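Local coordinates for protein beta-fructofuranosidase (Bifidobacterium adolescentis, PDB 6NOB) that probably hydrolyses terminal beta-fructofuranoside bonds of sugars such as sucrose, as a beta-fructofuranosidase of glycoside hydrolase family 32, at residues A[366-371]-A[393-398]; A[378-383]-A[476-481]; A[399-404]-A[569-574]; A[404-409]-A[426-431]. All coordinates share one frame; numbering follows the deposited sequence.

Contact 1: residues A[366-371]-A[393-398]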
# COMPACT_ATOMS: atom_id res chain seq x y z
N PHE A 366 11.02 7.48 20.71
CA PHE A 366 10.83 7.27 22.14
C PHE A 366 9.50 7.83 22.63
O PHE A 366 9.00 7.37 23.66
CB PHE A 366 11.98 7.88 22.93
CG PHE A 366 13.09 6.92 23.21
CD1 PHE A 366 14.09 6.71 22.27
CD2 PHE A 366 13.13 6.20 24.39
CE1 PHE A 366 15.12 5.81 22.52
CE2 PHE A 366 14.14 5.30 24.64
CZ PHE A 366 15.14 5.10 23.71
N GLY A 367 8.92 8.79 21.91
CA GLY A 367 7.57 9.22 22.24
C GLY A 367 6.56 8.10 22.11
O GLY A 367 5.55 8.08 22.82
N HIS A 368 6.82 7.15 21.22
CA HIS A 368 5.96 5.99 21.01
C HIS A 368 6.73 4.70 21.24
O HIS A 368 6.60 3.73 20.49
CB HIS A 368 5.35 6.02 19.62
CG HIS A 368 4.53 7.24 19.35
ND1 HIS A 368 4.97 8.27 18.54
CD2 HIS A 368 3.31 7.61 19.80
CE1 HIS A 368 4.05 9.22 18.50
NE2 HIS A 368 3.03 8.84 19.26
N GLN A 369 7.54 4.66 22.30
CA GLN A 369 8.39 3.51 22.56
C GLN A 369 7.61 2.27 22.95
O GLN A 369 8.17 1.17 22.90
CB GLN A 369 9.42 3.85 23.64
CG GLN A 369 8.87 3.87 25.04
CD GLN A 369 9.97 3.79 26.08
OE1 GLN A 369 10.29 4.78 26.74
NE2 GLN A 369 10.56 2.61 26.22
N ILE A 370 6.34 2.40 23.34
CA ILE A 370 5.55 1.21 23.63
C ILE A 370 5.11 0.49 22.36
O ILE A 370 4.68 -0.67 22.44
CB ILE A 370 4.32 1.55 24.50
CG1 ILE A 370 3.42 2.57 23.80
CG2 ILE A 370 4.76 2.08 25.86
CD1 ILE A 370 2.15 2.86 24.56
N ALA A 371 5.19 1.14 21.20
CA ALA A 371 4.92 0.44 19.96
C ALA A 371 5.95 -0.67 19.75
O ALA A 371 7.11 -0.54 20.15
CB ALA A 371 4.94 1.41 18.77
N MET A 393 3.78 -0.24 14.92
CA MET A 393 3.06 -1.49 15.10
C MET A 393 2.48 -1.59 16.50
O MET A 393 3.10 -1.18 17.49
CB MET A 393 3.98 -2.68 14.85
CG MET A 393 4.09 -3.11 13.41
SD MET A 393 4.36 -4.89 13.29
CE MET A 393 2.71 -5.51 13.61
N HIS A 394 1.27 -2.16 16.58
CA HIS A 394 0.65 -2.54 17.85
C HIS A 394 0.50 -1.33 18.78
O HIS A 394 0.71 -1.42 19.99
CB HIS A 394 1.44 -3.65 18.54
CG HIS A 394 1.46 -4.94 17.78
ND1 HIS A 394 2.30 -5.98 18.10
CD2 HIS A 394 0.75 -5.34 16.70
CE1 HIS A 394 2.10 -6.98 17.26
NE2 HIS A 394 1.17 -6.62 16.40
N TYR A 395 0.12 -0.20 18.20
CA TYR A 395 -0.08 1.02 18.97
C TYR A 395 -1.32 1.73 18.47
O TYR A 395 -1.47 1.96 17.26
CB TYR A 395 1.14 1.96 18.86
CG TYR A 395 0.90 3.32 19.48
CD1 TYR A 395 0.96 3.49 20.86
CD2 TYR A 395 0.63 4.43 18.69
CE1 TYR A 395 0.74 4.74 21.43
CE2 TYR A 395 0.41 5.68 19.25
CZ TYR A 395 0.47 5.83 20.62
OH TYR A 395 0.26 7.07 21.18
N ARG A 396 -2.21 2.07 19.39
CA ARG A 396 -3.33 2.96 19.12
C ARG A 396 -3.04 4.30 19.78
O ARG A 396 -2.52 4.34 20.90
CB ARG A 396 -4.65 2.38 19.66
CG ARG A 396 -5.06 1.07 19.02
CD ARG A 396 -6.37 0.56 19.60
NE ARG A 396 -7.51 1.37 19.17
CZ ARG A 396 -8.78 1.09 19.47
NH1 ARG A 396 -9.08 0.03 20.20
NH2 ARG A 396 -9.74 1.88 19.03
N ASP A 397 -3.36 5.39 19.09
CA ASP A 397 -3.14 6.70 19.68
C ASP A 397 -4.23 7.00 20.70
O ASP A 397 -5.16 6.21 20.90
CB ASP A 397 -3.04 7.78 18.60
CG ASP A 397 -4.26 7.85 17.70
OD1 ASP A 397 -5.35 7.35 18.08
OD2 ASP A 397 -4.14 8.43 16.59
N LYS A 398 -4.12 8.15 21.37
CA LYS A 398 -5.12 8.56 22.35
C LYS A 398 -6.52 8.56 21.75
O LYS A 398 -7.49 8.24 22.44
CB LYS A 398 -4.78 9.95 22.89
CG LYS A 398 -5.80 10.53 23.85
CD LYS A 398 -5.63 12.03 23.99
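His368 meets Tyr395 in an offset edge-to-face aromatic pair, the imidazole edge directed at the phenol face, with centroids 5.0 Å apart and planes at 63°. The pair belongs to the five-bladed beta-propeller expected of family 32. It packs the loop that connects two sheets, probably successive blades, against strand 385-396 of the second. The two side chains cross at about a right angle. His368 CD2 makes the closest approach, 3.4 Å from Tyr395 OH, and that oxygen lies near the imidazole plane. Tyr395 CG is anti to its backbone N (chi1 172°), on a CB that already points at the loop. Both polar ends are buried and share a partner: Thr316 OG1 is hydrogen-bonded to His368 NE2 and to Tyr395 OH, while His368 ND1 is hydrogen-bonded to Asp365 OD2. With both ring nitrogens engaged, the imidazole's rotation is fixed.

Ile370 meets the phenol at its edge: Ile370 CD1 lies near the ring plane, 3.9 Å from Tyr395 CE1. A type I beta turn brings these residues together; it runs from His368 to Ala371 and is closed by Ala371 N to His368 O at 3.0 Å. At the end of the turn, Ala371 CB packs on Tyr395 CB at 3.8 Å. On the Met393 side, Ala371 CB lies 3.4 Å from Met393 O.

Contact 2: residues A[378-383]-A[476-481]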
# COMPACT_ATOMS: atom_id res chain seq x y z
N ASP A 378 10.77 5.19 5.45
CA ASP A 378 11.18 5.97 4.29
C ASP A 378 11.95 7.18 4.79
O ASP A 378 11.61 7.76 5.82
CB ASP A 378 9.97 6.41 3.46
CG ASP A 378 10.32 6.65 2.00
OD1 ASP A 378 11.52 6.82 1.69
OD2 ASP A 378 9.40 6.67 1.15
N LEU A 379 13.00 7.54 4.05
CA LEU A 379 13.84 8.68 4.40
C LEU A 379 14.16 9.43 3.11
O LEU A 379 14.75 8.85 2.20
CB LEU A 379 15.12 8.24 5.11
CG LEU A 379 16.00 9.35 5.68
CD1 LEU A 379 15.32 10.05 6.85
CD2 LEU A 379 17.35 8.78 6.10
N PHE A 380 13.77 10.70 3.05
CA PHE A 380 13.98 11.49 1.85
C PHE A 380 14.07 12.95 2.24
O PHE A 380 13.86 13.32 3.40
CB PHE A 380 12.86 11.26 0.83
CG PHE A 380 11.49 11.50 1.38
CD1 PHE A 380 10.92 12.77 1.33
CD2 PHE A 380 10.77 10.47 1.96
CE1 PHE A 380 9.65 12.99 1.84
CE2 PHE A 380 9.50 10.69 2.47
CZ PHE A 380 8.94 11.95 2.42
N GLN A 381 14.38 13.79 1.26
CA GLN A 381 14.45 15.23 1.44
C GLN A 381 13.54 15.92 0.43
O GLN A 381 13.51 15.54 -0.74
CB GLN A 381 15.88 15.75 1.31
CG GLN A 381 16.74 15.40 2.51
CD GLN A 381 18.21 15.66 2.27
OE1 GLN A 381 18.63 15.95 1.15
NE2 GLN A 381 19.00 15.56 3.33
N VAL A 382 12.81 16.93 0.90
CA VAL A 382 11.92 17.70 0.03
C VAL A 382 11.85 19.13 0.56
O VAL A 382 11.81 19.35 1.77
CB VAL A 382 10.53 17.04 -0.07
CG1 VAL A 382 9.74 17.20 1.22
CG2 VAL A 382 9.76 17.60 -1.24
N ASP A 383 11.87 20.09 -0.37
CA ASP A 383 11.86 21.51 -0.05
C ASP A 383 12.88 21.85 1.04
O ASP A 383 12.58 22.64 1.95
CB ASP A 383 10.45 21.97 0.36
CG ASP A 383 9.38 21.60 -0.67
OD1 ASP A 383 9.48 21.98 -1.85
OD2 ASP A 383 8.40 20.94 -0.28
N ARG A 476 -0.35 10.78 -3.78
CA ARG A 476 -0.26 12.09 -3.16
C ARG A 476 1.13 12.69 -3.37
O ARG A 476 2.14 11.98 -3.29
CB ARG A 476 -0.56 12.01 -1.66
CG ARG A 476 -1.97 11.55 -1.35
CD ARG A 476 -2.17 11.29 0.13
NE ARG A 476 -3.42 10.58 0.38
CZ ARG A 476 -3.86 10.24 1.59
NH1 ARG A 476 -3.15 10.55 2.67
NH2 ARG A 476 -5.01 9.59 1.72
N GLU A 477 1.17 13.98 -3.66
CA GLU A 477 2.42 14.72 -3.75
C GLU A 477 2.75 15.31 -2.39
O GLU A 477 1.87 15.77 -1.67
CB GLU A 477 2.32 15.84 -4.80
CG GLU A 477 3.61 16.62 -5.01
CD GLU A 477 3.45 17.76 -6.00
OE1 GLU A 477 2.45 17.77 -6.75
OE2 GLU A 477 4.33 18.65 -6.03
N LEU A 478 4.03 15.28 -2.04
CA LEU A 478 4.50 15.71 -0.73
C LEU A 478 5.31 16.99 -0.83
O LEU A 478 6.13 17.16 -1.74
CB LEU A 478 5.35 14.62 -0.07
CG LEU A 478 4.64 13.30 0.21
CD1 LEU A 478 5.56 12.35 0.98
CD2 LEU A 478 3.35 13.54 0.98
N HIS A 479 5.07 17.90 0.11
CA HIS A 479 5.88 19.09 0.30
C HIS A 479 6.01 19.36 1.79
O HIS A 479 5.22 18.87 2.60
CB HIS A 479 5.27 20.32 -0.42
CG HIS A 479 5.56 20.36 -1.89
ND1 HIS A 479 6.78 20.77 -2.40
CD2 HIS A 479 4.79 20.04 -2.96
CE1 HIS A 479 6.74 20.69 -3.72
NE2 HIS A 479 5.55 20.25 -4.08
N VAL A 480 7.03 20.14 2.15
CA VAL A 480 7.22 20.60 3.52
C VAL A 480 7.08 22.11 3.53
O VAL A 480 7.87 22.82 2.90
CB VAL A 480 8.59 20.17 4.09
CG1 VAL A 480 8.91 20.97 5.35
CG2 VAL A 480 8.59 18.68 4.39
N ARG A 481 6.06 22.60 4.24
CA ARG A 481 5.78 24.02 4.35
C ARG A 481 5.81 24.41 5.82
O ARG A 481 5.03 23.88 6.62
CB ARG A 481 4.43 24.37 3.72
CG ARG A 481 4.25 23.81 2.32
CD ARG A 481 3.01 24.38 1.65
NE ARG A 481 2.41 23.43 0.72
CZ ARG A 481 2.77 23.29 -0.55
NH1 ARG A 481 2.17 22.39 -1.32
NH2 ARG A 481 3.72 24.06 -1.06
O HOH W 1 10.31 23.72 3.46
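Asp383 reaches across to His479 and Val480 with its whole side chain. Asp383 CB lies 3.7 Å from Val480 O. CG is anti to the carbonyl carbon (chi1 -53°), and beyond it the carboxylate comes to within 19° of coplanarity with the His479 ring. Asp383 OD2 accepts two bonds: its syn lone pair faces His479 ND1 at 2.7 Å, nearly in the imidazole plane, and its anti lone pair takes the backbone Val480 N at 2.9 Å. OD1 adds a weak bond from the same ND1.

Asp383 follows directly on strand 377-382, whereas its partners lie on strand 468-481 of a different sheet, and the short strand segments cross at 66° with axes 7.5 Å apart. This is consistent with neighbouring blades of the beta-propeller of family 32. Between them Val382 CG1 touches Val480 CG2 at 3.7 Å, and Phe380 CZ meets Leu478 CD1 at the same distance. On the far side of the imidazole, His479 NE2 donates to Glu477 OE2 at 2.8 Å; carboxylates at both nitrogens would probably favour the cationic form of the ring. A water donates to both Asp383 O and Val480 O.

Contact 3: residues A[399-404]-A[569-574]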
# COMPACT_ATOMS: atom_id res chain seq x y z
N GLN A 399 -6.63 8.89 20.46
CA GLN A 399 -7.92 8.95 19.79
C GLN A 399 -8.46 7.59 19.38
O GLN A 399 -9.62 7.50 18.97
CB GLN A 399 -7.81 9.84 18.55
CG GLN A 399 -7.51 11.30 18.84
CD GLN A 399 -6.04 11.55 19.12
OE1 GLN A 399 -5.19 10.70 18.87
NE2 GLN A 399 -5.73 12.73 19.65
N GLY A 400 -7.65 6.53 19.48
CA GLY A 400 -8.09 5.19 19.14
C GLY A 400 -7.65 4.68 17.78
O GLY A 400 -8.05 3.58 17.40
N ARG A 401 -6.84 5.44 17.05
CA ARG A 401 -6.43 5.05 15.71
C ARG A 401 -5.27 4.06 15.78
O ARG A 401 -4.24 4.33 16.40
CB ARG A 401 -6.05 6.29 14.89
CG ARG A 401 -7.22 7.24 14.63
CD ARG A 401 -6.79 8.56 14.02
NE ARG A 401 -6.02 9.39 14.94
CZ ARG A 401 -5.94 10.72 14.86
NH1 ARG A 401 -6.57 11.38 13.90
NH2 ARG A 401 -5.21 11.39 15.75
N PHE A 402 -5.45 2.91 15.12
CA PHE A 402 -4.54 1.78 15.24
C PHE A 402 -3.46 1.84 14.16
O PHE A 402 -3.78 1.98 12.97
CB PHE A 402 -5.33 0.48 15.14
CG PHE A 402 -4.51 -0.77 15.33
CD1 PHE A 402 -3.86 -1.02 16.53
CD2 PHE A 402 -4.42 -1.72 14.32
CE1 PHE A 402 -3.12 -2.18 16.71
CE2 PHE A 402 -3.69 -2.88 14.49
CZ PHE A 402 -3.04 -3.11 15.69
N GLN A 403 -2.20 1.73 14.58
CA GLN A 403 -1.04 1.64 13.68
C GLN A 403 -1.04 2.78 12.66
O GLN A 403 -1.04 2.58 11.44
CB GLN A 403 -0.98 0.26 13.01
CG GLN A 403 -0.89 -0.89 14.01
CD GLN A 403 -0.47 -2.22 13.39
OE1 GLN A 403 -0.05 -3.14 14.11
NE2 GLN A 403 -0.56 -2.33 12.07
N GLN A 404 -1.02 4.00 13.19
CA GLN A 404 -0.92 5.18 12.36
C GLN A 404 0.48 5.31 11.78
O GLN A 404 1.46 4.82 12.34
CB GLN A 404 -1.27 6.43 13.18
CG GLN A 404 -2.74 6.57 13.48
CD GLN A 404 -3.51 7.16 12.32
OE1 GLN A 404 -3.83 6.46 11.36
NE2 GLN A 404 -3.81 8.45 12.40
N GLU A 569 -16.69 3.57 15.05
CA GLU A 569 -17.52 4.70 15.44
C GLU A 569 -16.99 5.39 16.70
O GLU A 569 -17.22 6.59 16.90
CB GLU A 569 -18.96 4.24 15.64
CG GLU A 569 -19.94 5.35 15.96
CD GLU A 569 -21.34 4.83 16.26
OE1 GLU A 569 -22.30 5.62 16.13
OE2 GLU A 569 -21.47 3.64 16.62
N ASP A 570 -16.29 4.65 17.55
CA ASP A 570 -15.81 5.15 18.83
C ASP A 570 -14.45 5.84 18.73
O ASP A 570 -13.87 6.19 19.76
CB ASP A 570 -15.73 4.00 19.85
CG ASP A 570 -14.93 2.81 19.33
OD1 ASP A 570 -14.81 2.66 18.10
OD2 ASP A 570 -14.43 2.02 20.16
N VAL A 571 -13.93 6.04 17.52
CA VAL A 571 -12.60 6.58 17.30
C VAL A 571 -12.71 8.05 16.95
O VAL A 571 -13.53 8.44 16.11
CB VAL A 571 -11.86 5.80 16.20
CG1 VAL A 571 -10.51 6.43 15.91
CG2 VAL A 571 -11.70 4.34 16.62
N ASP A 572 -11.87 8.88 17.57
CA ASP A 572 -11.88 10.33 17.38
C ASP A 572 -10.95 10.67 16.22
O ASP A 572 -9.74 10.80 16.39
CB ASP A 572 -11.45 11.03 18.66
CG ASP A 572 -11.50 12.55 18.56
OD1 ASP A 572 -12.04 13.07 17.56
OD2 ASP A 572 -10.99 13.21 19.49
N PHE A 573 -11.51 10.83 15.02
CA PHE A 573 -10.71 11.13 13.83
C PHE A 573 -10.41 12.63 13.75
O PHE A 573 -10.76 13.32 12.79
CB PHE A 573 -11.41 10.62 12.57
CG PHE A 573 -11.63 9.14 12.57
CD1 PHE A 573 -10.57 8.27 12.38
CD2 PHE A 573 -12.90 8.62 12.75
CE1 PHE A 573 -10.77 6.90 12.37
CE2 PHE A 573 -13.11 7.25 12.74
CZ PHE A 573 -12.05 6.39 12.55
N ASP A 574 -9.75 13.13 14.79
CA ASP A 574 -9.38 14.53 14.87
C ASP A 574 -8.42 14.90 13.74
O ASP A 574 -7.38 14.26 13.56
CB ASP A 574 -8.73 14.82 16.22
CG ASP A 574 -8.59 16.30 16.52
OD1 ASP A 574 -8.53 17.11 15.57
OD2 ASP A 574 -8.53 16.66 17.72
O HOH W 2 -4.93 14.24 14.59
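The backbones of Gln399 and Asp572 come together with CA atoms 4.8 Å apart, and Asp572 N donates to Gln399 O at 3.0 Å with an N-H...O angle of 162°. This bond ties the loop between strands 385-396 and 405-415 to the turn leading into the short strand 573-574, an edge strand of the C-terminal beta-sandwich, the domain that follows the propeller in family 32. Gly400 follows with a positive phi of 101°, where a CB would be jammed against the preceding carbonyl and would press on Val571 CG2.

Beside it, Val571 CG1 packs on Arg401 CG at 3.6 Å. Gln399 CB rests 3.1 Å from Asp572 O, and Asp572 turns its carboxylate to another partner, with OD1 in a salt bridge to Arg560.

Arg401 carries the polar side of the junction. Its chain bends at chi3 (-69°), which places NE, and this atom forms a salt bridge with Asp397. Asp572 O stands over one face of the guanidinium, toward the rim, while Asp574 O lies near its plane; Phe573, between these two carbonyls, is the centre of an inverse gamma turn. Asp574 O accepts from Arg401 NH1 at 3.0 Å, and a water donates to Asp574 O at 2.7 Å while accepting from Arg401 NH2.

Contact 4: residues A[404-409]-A[426-431]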
# COMPACT_ATOMS: atom_id res chain seq x y z
N GLN A 404 -1.02 4.00 13.19
CA GLN A 404 -0.92 5.18 12.36
C GLN A 404 0.48 5.31 11.78
O GLN A 404 1.46 4.82 12.34
CB GLN A 404 -1.27 6.43 13.18
CG GLN A 404 -2.74 6.57 13.48
CD GLN A 404 -3.51 7.16 12.32
OE1 GLN A 404 -3.83 6.46 11.36
NE2 GLN A 404 -3.81 8.45 12.40
N VAL A 405 0.57 5.99 10.64
CA VAL A 405 1.84 6.26 9.97
C VAL A 405 2.27 7.67 10.36
O VAL A 405 1.53 8.64 10.16
CB VAL A 405 1.71 6.12 8.45
CG1 VAL A 405 2.98 6.60 7.76
CG2 VAL A 405 1.42 4.67 8.08
N ARG A 406 3.47 7.79 10.93
CA ARG A 406 3.98 9.05 11.44
C ARG A 406 5.07 9.60 10.51
O ARG A 406 5.89 8.84 9.99
CB ARG A 406 4.55 8.88 12.85
CG ARG A 406 4.83 10.18 13.58
CD ARG A 406 4.71 10.02 15.09
NE ARG A 406 4.57 11.31 15.75
CZ ARG A 406 3.41 11.94 15.93
NH1 ARG A 406 2.28 11.38 15.51
NH2 ARG A 406 3.37 13.12 16.54
N TRP A 407 5.07 10.92 10.32
CA TRP A 407 6.16 11.60 9.63
C TRP A 407 6.95 12.45 10.62
O TRP A 407 6.40 12.97 11.60
CB TRP A 407 5.65 12.47 8.47
CG TRP A 407 4.71 13.59 8.84
CD1 TRP A 407 3.35 13.57 8.74
CD2 TRP A 407 5.06 14.89 9.34
NE1 TRP A 407 2.83 14.78 9.15
CE2 TRP A 407 3.85 15.60 9.53
CE3 TRP A 407 6.26 15.52 9.66
CZ2 TRP A 407 3.82 16.91 10.02
CZ3 TRP A 407 6.23 16.82 10.15
CH2 TRP A 407 5.02 17.50 10.32
N TYR A 408 8.25 12.57 10.36
CA TYR A 408 9.16 13.33 11.20
C TYR A 408 10.03 14.20 10.30
O TYR A 408 10.70 13.68 9.40
CB TYR A 408 10.05 12.41 12.05
CG TYR A 408 9.37 11.20 12.66
CD1 TYR A 408 9.04 10.09 11.88
CD2 TYR A 408 9.09 11.15 14.02
CE1 TYR A 408 8.42 8.99 12.44
CE2 TYR A 408 8.48 10.05 14.58
CZ TYR A 408 8.15 8.97 13.79
OH TYR A 408 7.54 7.87 14.35
N ALA A 409 10.02 15.51 10.54
CA ALA A 409 10.74 16.45 9.70
C ALA A 409 11.81 17.18 10.50
O ALA A 409 11.58 17.56 11.66
CB ALA A 409 9.78 17.47 9.07
N SER A 426 6.70 16.52 14.23
CA SER A 426 6.17 15.21 13.91
C SER A 426 4.65 15.26 13.99
O SER A 426 4.08 16.05 14.75
CB SER A 426 6.72 14.14 14.86
OG SER A 426 5.81 13.85 15.92
N ASP A 427 4.00 14.42 13.19
CA ASP A 427 2.54 14.32 13.17
C ASP A 427 2.16 13.11 12.32
O ASP A 427 3.01 12.45 11.73
CB ASP A 427 1.89 15.59 12.64
CG ASP A 427 0.57 15.90 13.33
OD1 ASP A 427 -0.15 14.94 13.67
OD2 ASP A 427 0.27 17.10 13.52
N TRP A 428 0.85 12.85 12.25
CA TRP A 428 0.33 11.75 11.45
C TRP A 428 0.21 12.16 9.98
O TRP A 428 -0.12 13.31 9.67
CB TRP A 428 -1.04 11.30 11.96
CG TRP A 428 -1.07 10.85 13.40
CD1 TRP A 428 -1.93 11.27 14.37
CD2 TRP A 428 -0.22 9.88 14.02
NE1 TRP A 428 -1.66 10.63 15.56
CE2 TRP A 428 -0.62 9.77 15.37
CE3 TRP A 428 0.85 9.09 13.57
CZ2 TRP A 428 0.01 8.91 16.27
CZ3 TRP A 428 1.47 8.23 14.46
CH2 TRP A 428 1.05 8.15 15.80
N CYS A 429 0.46 11.20 9.09
CA CYS A 429 0.26 11.44 7.66
C CYS A 429 -1.21 11.49 7.29
O CYS A 429 -1.59 12.15 6.31
CB CYS A 429 0.94 10.34 6.83
SG CYS A 429 2.74 10.26 6.94
N ASP A 430 -2.06 10.80 8.05
CA ASP A 430 -3.47 10.65 7.70
C ASP A 430 -4.27 10.51 8.98
O ASP A 430 -4.03 9.58 9.76
CB ASP A 430 -3.67 9.43 6.79
CG ASP A 430 -5.03 9.42 6.12
OD1 ASP A 430 -6.04 9.21 6.82
OD2 ASP A 430 -5.08 9.62 4.89
N PHE A 431 -5.22 11.41 9.20
CA PHE A 431 -5.96 11.44 10.46
C PHE A 431 -7.18 10.53 10.47
O PHE A 431 -7.96 10.56 11.42
CB PHE A 431 -6.35 12.88 10.82
CG PHE A 431 -7.42 13.49 9.95
CD1 PHE A 431 -8.77 13.28 10.21
CD2 PHE A 431 -7.08 14.34 8.90
CE1 PHE A 431 -9.75 13.85 9.42
CE2 PHE A 431 -8.06 14.93 8.11
CZ PHE A 431 -9.39 14.68 8.37
O HOH W 3 -1.05 8.68 9.56
O HOH W 4 0.70 13.59 16.05
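Trp428 is held between Gln404 and Arg406, one over each face of its ring. Arg406 and Trp428 are partners in the antiparallel beta hairpin of strands 405-415 and 418-428, in one blade of the propeller, and Gln404 comes just before the first strand.

The backbone bonds set the register. Trp407 and Asp427 form a hydrogen-bonded pair, with Trp407 N to Asp427 O at 2.9 Å and Asp427 N to Trp407 O at 3.2 Å; Arg406 with Trp428 and Tyr408 with Ser426 are the flanking non-hydrogen-bonded pairs. Past the strand end, Cys429 N donates to Val405 O almost straight, at 175°.

Among the side chains, pi contacts centre on Trp428 and Trp407. Arg406 extends from CG to NE, and its guanidinium stands at 80° to the indole, so that Arg406 NH1 points onto the Trp428 ring from 3.1 Å above its plane: a cation-pi contact. The opposite face takes a CH-pi contact from Gln404 CB, which lies 3.4 Å from Trp428 CE3. Trp407 lies over the partner strand, with Asp427 N above the middle of its ring, and Cys429 SG makes a sulfur-aromatic contact at its edge.

Polar side-chain bonds complete the contact. Arg406 NE gives a weak bond to Ser426 OG, which also pairs with Gln314, and a water links Arg406 NH2 with Asp427 OD1. Trp407 NE1 bonds weakly to Trp428 O. At the far end Gln404 NE2 donates to Asp430 O at 2.9 Å, with that oxygen tilted 26° out of the amide plane.

Contacts 1, 3 and 4 form one connected patch on the same side of the chain's centre. Strand 385-396 leads from contact 1 into the loop of contact 3, where Tyr395 O lies 2.8 Å from Gln403 N, and Gln404 then belongs to both contacts 3 and 4. Arg401 NH1 also reaches Phe431 O, at 3.0 Å, and His368 CE1 packs 3.5 Å from Arg406 NE, so contact 4 touches both others. Contact 2 joins contact 4 through the salt bridge from Arg476 NH1 to Asp430 OD2, 3.1 Å, but its centre is about 23 Å from that of contact 1. Beside contact 1, the Met393 side chain is about 7 Å from a bound PEG.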